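2-(acetamidomethylene)succinate hydrolase (Mesorhizobium loti, PDB 3KXP) catalyses the last step of vitamin B6 degradation, hydrolysing (E)-2-(acetamidomethylene)succinate to succinic semialdehyde, acetate, ammonia and carbon dioxide. Local coordinates at residues Pro290-Asp293 with His294-Glu298; Pro205-Ala209 with Asp210-Ile214. All coordinates share one frame; numbering follows the deposited sequence.

Contact 1 of 2, residues Pro290-Asp293 with His294-Glu298; sequences PGAD and HYVNE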
loop_
_atom_site.group_PDB
_atom_site.type_symbol
_atom_site.label_atom_id
_atom_site.label_comp_id
_atom_site.label_asym_id
_atom_site.label_seq_id
_atom_site.Cartn_x
_atom_site.Cartn_y
_atom_site.Cartn_z
ATOM N N PRO A 290 -1.881 -14.014 -4.953
ATOM C CA PRO A 290 -1.660 -15.456 -5.103
ATOM C C PRO A 290 -2.728 -16.080 -5.992
ATOM O O PRO A 290 -3.897 -15.694 -5.942
ATOM C CB PRO A 290 -1.747 -15.974 -3.666
ATOM C CG PRO A 290 -1.410 -14.765 -2.828
ATOM C CD PRO A 290 -2.138 -13.670 -3.545
ATOM N N GLY A 291 -2.319 -17.048 -6.801
ATOM C CA GLY A 291 -3.250 -17.719 -7.690
ATOM C C GLY A 291 -3.632 -16.933 -8.936
ATOM O O GLY A 291 -4.336 -17.459 -9.799
ATOM N N ALA A 292 -3.174 -15.686 -9.039
ATOM C CA ALA A 292 -3.497 -14.845 -10.191
ATOM C C ALA A 292 -2.362 -14.713 -11.201
ATOM O O ALA A 292 -1.189 -14.610 -10.827
ATOM C CB ALA A 292 -3.918 -13.456 -9.716
ATOM N N ASP A 293 -2.714 -14.722 -12.484
ATOM C CA ASP A 293 -1.721 -14.548 -13.537
ATOM C C ASP A 293 -1.830 -13.077 -13.957
ATOM O O ASP A 293 -2.187 -12.228 -13.134
ATOM C CB ASP A 293 -1.976 -15.497 -14.726
ATOM C CG ASP A 293 -3.331 -15.271 -15.393
ATOM O OD1 ASP A 293 -3.593 -15.907 -16.440
ATOM O OD2 ASP A 293 -4.133 -14.463 -14.874
ATOM N N HIS A 294 -1.532 -12.762 -15.211
ATOM C CA HIS A 294 -1.597 -11.380 -15.661
ATOM C C HIS A 294 -2.963 -10.720 -15.454
ATOM O O HIS A 294 -3.041 -9.517 -15.182
ATOM C CB HIS A 294 -1.196 -11.311 -17.140
ATOM C CG HIS A 294 -1.388 -9.963 -17.768
ATOM N ND1 HIS A 294 -0.791 -8.817 -17.281
ATOM C CD2 HIS A 294 -2.076 -9.587 -18.873
ATOM C CE1 HIS A 294 -1.100 -7.797 -18.060
ATOM N NE2 HIS A 294 -1.879 -8.236 -19.034
ATOM N N TYR A 295 -4.032 -11.509 -15.568
ATOM C CA TYR A 295 -5.401 -11.001 -15.445
ATOM C C TYR A 295 -5.924 -10.970 -14.012
ATOM O O TYR A 295 -6.944 -11.575 -13.684
ATOM C CB TYR A 295 -6.296 -11.845 -16.350
ATOM C CG TYR A 295 -5.701 -11.938 -17.730
ATOM C CD1 TYR A 295 -5.815 -10.876 -18.632
ATOM C CD2 TYR A 295 -4.900 -13.023 -18.091
ATOM C CE1 TYR A 295 -5.136 -10.887 -19.853
ATOM C CE2 TYR A 295 -4.215 -13.044 -19.313
ATOM C CZ TYR A 295 -4.336 -11.971 -20.183
ATOM O OH TYR A 295 -3.648 -11.975 -21.376
ATOM N N VAL A 296 -5.223 -10.218 -13.171
ATOM C CA VAL A 296 -5.545 -10.107 -11.756
ATOM C C VAL A 296 -6.986 -9.777 -11.369
ATOM O O VAL A 296 -7.622 -10.542 -10.637
ATOM C CB VAL A 296 -4.625 -9.081 -11.072
ATOM C CG1 VAL A 296 -4.795 -9.164 -9.553
ATOM C CG2 VAL A 296 -3.178 -9.331 -11.498
ATOM N N ASN A 297 -7.503 -8.647 -11.839
ATOM C CA ASN A 297 -8.855 -8.259 -11.467
ATOM C C ASN A 297 -9.940 -9.262 -11.882
ATOM O O ASN A 297 -10.929 -9.454 -11.163
ATOM C CB ASN A 297 -9.173 -6.839 -11.981
ATOM C CG ASN A 297 -9.010 -6.698 -13.484
ATOM O OD1 ASN A 297 -9.970 -6.377 -14.192
ATOM N ND2 ASN A 297 -7.792 -6.920 -13.980
ATOM N N GLU A 298 -9.752 -9.929 -13.014
ATOM C CA GLU A 298 -10.747 -10.897 -13.454
ATOM C C GLU A 298 -10.591 -12.258 -12.766
ATOM O O GLU A 298 -11.584 -12.909 -12.434
ATOM C CB GLU A 298 -10.686 -11.054 -14.982
ATOM C CG GLU A 298 -11.339 -9.901 -15.739
ATOM C CD GLU A 298 -10.950 -9.833 -17.213
ATOM O OE1 GLU A 298 -9.816 -9.407 -17.514
ATOM O OE2 GLU A 298 -11.779 -10.198 -18.072
#
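Asp-293 and Tyr-295 meet across His-294, the carboxylate of the first folding forward along the chain to take the backbone N-H of the second. Tyr-295 N donates to Asp-293 OD2 at 3.0 Å, and the bond is bent. The donor comes from above the carboxylate, 59° out of its plane. Asp-293 can reach it because CG stands between its own backbone N and carbonyl carbon, chi1 61°, which carries the acid over the following peptides. Its other oxygen, OD1, lies 3.6 Å from Tyr-295 CD2, at the edge of the phenol ring and near the ring plane; carboxylate and ring are turned 66° against each other. OD1 is also hydrogen-bonded by Asn-206 ND2, so each carboxylate oxygen has an N-H donor. Cutting the side chain back to an alanine here removes both oxygens and is likely to leave Tyr-295 N and Asn-206 without this acceptor and the turn through His-294 and Tyr-295 less firmly held. On the backbone side of the same residue, Val-296 CG2 lies 3.5 Å from Asp-293 O, while Ala-292 CB faces Val-296 CG1 at a looser 4.4 Å. The imidazole of His-294 swings out from this turn and sets CD2 over one face of the Tyr-295 ring, 3.4 Å above its plane and offset toward the rim. Further out, Tyr-204 meets Tyr-295 edge-to-face, Asp-166 OD2 bonds His-294 ND1, and His-141 NE2 bonds the carbonyl of His-294. Tyr-295 is the centre of an inverse gamma turn and the N-cap residue of helix 296-299. With Ser-142 and Asp-166, His-294 is assigned to the active site, and its place in the loop after strand 286-289, the last of the main sheet, is that of the histidine in the catalytic triad of alpha/beta hydrolases.

Contact 2 of 2, residues Pro205-Ala209 with Asp210-Ile214; sequences PNIPA and DAIRI
Ile-207 carries CG2 anti to its backbone N and CG1 beside it (chi1 -56°), which turns the CG2 methyl to Ala-211; Ile-212, its CG1 likewise beside the backbone N and its chain then folded at chi2 (-66°), bends CD1 back to the same isoleucine. The touching atoms are Ile-207 CG2 and Ala-211 CB, 3.3 Å apart and tighter than usual for two methyl carbons. Ile-212 CD1 approaches Ile-207 CB at 4.0 Å, the two branched chains crossing at a slant. Along the chain between Ile-207 and Ala-211 the backbone passes from loop to helix: Pro-208, the residue after Ile-207, is the N-cap of helix 209-218, and its carbonyl begins the helical hydrogen bonding. Pro-208 O accepts Ile-212 N at 2.9 Å, in the carbonyl plane and with 157° at the hydrogen, the i to i+4 bond of a first alpha-helical turn. Ala-211 N also comes within 2.8 Å of Pro-208 O, but that second bond is sharply bent and weak. One residue on, Arg-213 N reaches Ala-209 O in a straight bond of 2.8 Å. Through its other branch, ending in CD1, Ile-207 touches Tyr-295, while Ile-212 leans on Glu-197 and Leu-200 of helix 193-203. The bent chain of Arg-213 leads away to salt bridges with Glu-197 and Glu-217, the first of which ties helix 209-218 to helix 193-203.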
loop_
_atom_site.group_PDB
_atom_site.type_symbol
_atom_site.label_atom_id
_atom_site.label_comp_id
_atom_site.label_asym_id
_atom_site.label_seq_id
_atom_site.Cartn_x
_atom_site.Cartn_y
_atom_site.Cartn_z
ATOM N N PRO A 205 -6.993 -19.083 -20.396
ATOM C CA PRO A 205 -7.339 -20.273 -19.608
ATOM C C PRO A 205 -7.661 -20.088 -18.129
ATOM O O PRO A 205 -8.444 -20.857 -17.571
ATOM C CB PRO A 205 -6.140 -21.201 -19.839
ATOM C CG PRO A 205 -5.003 -20.238 -19.999
ATOM C CD PRO A 205 -5.613 -19.187 -20.908
ATOM N N ASN A 206 -7.081 -19.077 -17.492
ATOM C CA ASN A 206 -7.337 -18.855 -16.067
ATOM C C ASN A 206 -8.488 -17.901 -15.764
ATOM O O ASN A 206 -8.901 -17.776 -14.610
ATOM C CB ASN A 206 -6.070 -18.355 -15.375
ATOM C CG ASN A 206 -4.908 -19.299 -15.558
ATOM O OD1 ASN A 206 -5.038 -20.498 -15.321
ATOM N ND2 ASN A 206 -3.761 -18.769 -15.983
ATOM N N ILE A 207 -9.014 -17.236 -16.789
ATOM C CA ILE A 207 -10.114 -16.305 -16.579
ATOM C C ILE A 207 -11.435 -17.062 -16.435
ATOM O O ILE A 207 -11.770 -17.899 -17.266
ATOM C CB ILE A 207 -10.218 -15.293 -17.748
ATOM C CG1 ILE A 207 -8.882 -14.561 -17.914
ATOM C CG2 ILE A 207 -11.346 -14.298 -17.487
ATOM C CD1 ILE A 207 -8.949 -13.292 -18.761
ATOM N N PRO A 208 -12.194 -16.777 -15.367
ATOM C CA PRO A 208 -13.491 -17.390 -15.049
ATOM C C PRO A 208 -14.541 -17.250 -16.159
ATOM O O PRO A 208 -14.635 -16.201 -16.798
ATOM C CB PRO A 208 -13.920 -16.650 -13.782
ATOM C CG PRO A 208 -12.622 -16.266 -13.153
ATOM C CD PRO A 208 -11.827 -15.792 -14.335
ATOM N N ALA A 209 -15.338 -18.300 -16.365
ATOM C CA ALA A 209 -16.389 -18.306 -17.391
ATOM C C ALA A 209 -17.198 -17.006 -17.422
ATOM O O ALA A 209 -17.460 -16.452 -18.489
ATOM C CB ALA A 209 -17.325 -19.493 -17.177
ATOM N N ASP A 210 -17.595 -16.520 -16.250
ATOM C CA ASP A 210 -18.362 -15.282 -16.169
ATOM C C ASP A 210 -17.639 -14.110 -16.833
ATOM O O ASP A 210 -18.254 -13.307 -17.540
ATOM C CB ASP A 210 -18.652 -14.931 -14.707
ATOM C CG ASP A 210 -19.685 -15.849 -14.086
ATOM O OD1 ASP A 210 -20.831 -15.879 -14.588
ATOM O OD2 ASP A 210 -19.352 -16.543 -13.097
ATOM N N ALA A 211 -16.335 -14.008 -16.590
ATOM C CA ALA A 211 -15.539 -12.937 -17.165
ATOM C C ALA A 211 -15.378 -13.168 -18.662
ATOM O O ALA A 211 -15.356 -12.220 -19.444
ATOM C CB ALA A 211 -14.162 -12.869 -16.477
ATOM N N ILE A 212 -15.260 -14.430 -19.061
ATOM C CA ILE A 212 -15.130 -14.739 -20.475
ATOM C C ILE A 212 -16.401 -14.260 -21.180
ATOM O O ILE A 212 -16.333 -13.569 -22.201
ATOM C CB ILE A 212 -14.934 -16.262 -20.718
ATOM C CG1 ILE A 212 -13.540 -16.692 -20.251
ATOM C CG2 ILE A 212 -15.109 -16.591 -22.208
ATOM C CD1 ILE A 212 -12.409 -16.098 -21.057
ATOM N N ARG A 213 -17.553 -14.612 -20.618
ATOM C CA ARG A 213 -18.836 -14.212 -21.188
ATOM C C ARG A 213 -18.962 -12.686 -21.281
ATOM O O ARG A 213 -19.467 -12.165 -22.278
ATOM C CB ARG A 213 -19.983 -14.809 -20.360
ATOM C CG ARG A 213 -21.353 -14.181 -20.567
ATOM C CD ARG A 213 -21.906 -14.314 -21.991
ATOM N NE ARG A 213 -22.203 -15.682 -22.418
ATOM C CZ ARG A 213 -23.131 -15.996 -23.327
ATOM N NH1 ARG A 213 -23.861 -15.041 -23.892
ATOM N NH2 ARG A 213 -23.311 -17.260 -23.700
ATOM N N ILE A 214 -18.502 -11.967 -20.259
ATOM C CA ILE A 214 -18.575 -10.510 -20.299
ATOM C C ILE A 214 -17.751 -9.947 -21.465
ATOM O O ILE A 214 -18.211 -9.051 -22.172
ATOM C CB ILE A 214 -18.103 -9.877 -18.965
ATOM C CG1 ILE A 214 -19.179 -10.087 -17.896
ATOM C CG2 ILE A 214 -17.829 -8.376 -19.151
ATOM C CD1 ILE A 214 -18.773 -9.632 -16.504
#

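How the contacts relate
Contact 2 comes first along the chain, in the loop after helix 193-203 and the first turns of helix 209-218; contact 1 follows in the loop after strand 286-289, at the start of helix 296-299. Their centres lie about 12 Å apart, on the same side of the chain's centre, within one alpha/beta hydrolase fold. They meet directly: besides the Asn-206 and Ile-207 contacts already met, Pro-208 CD approaches Glu-298 O at 3.5 Å and Ala-211 CB lies 3.9 Å from Glu-298 OE2. The region inserted between sheet strands 159-165 and 258-263 is thereby joined to the loop bearing the active-site histidine, with Glu-298 adding a salt bridge to Arg-215 of helix 209-218.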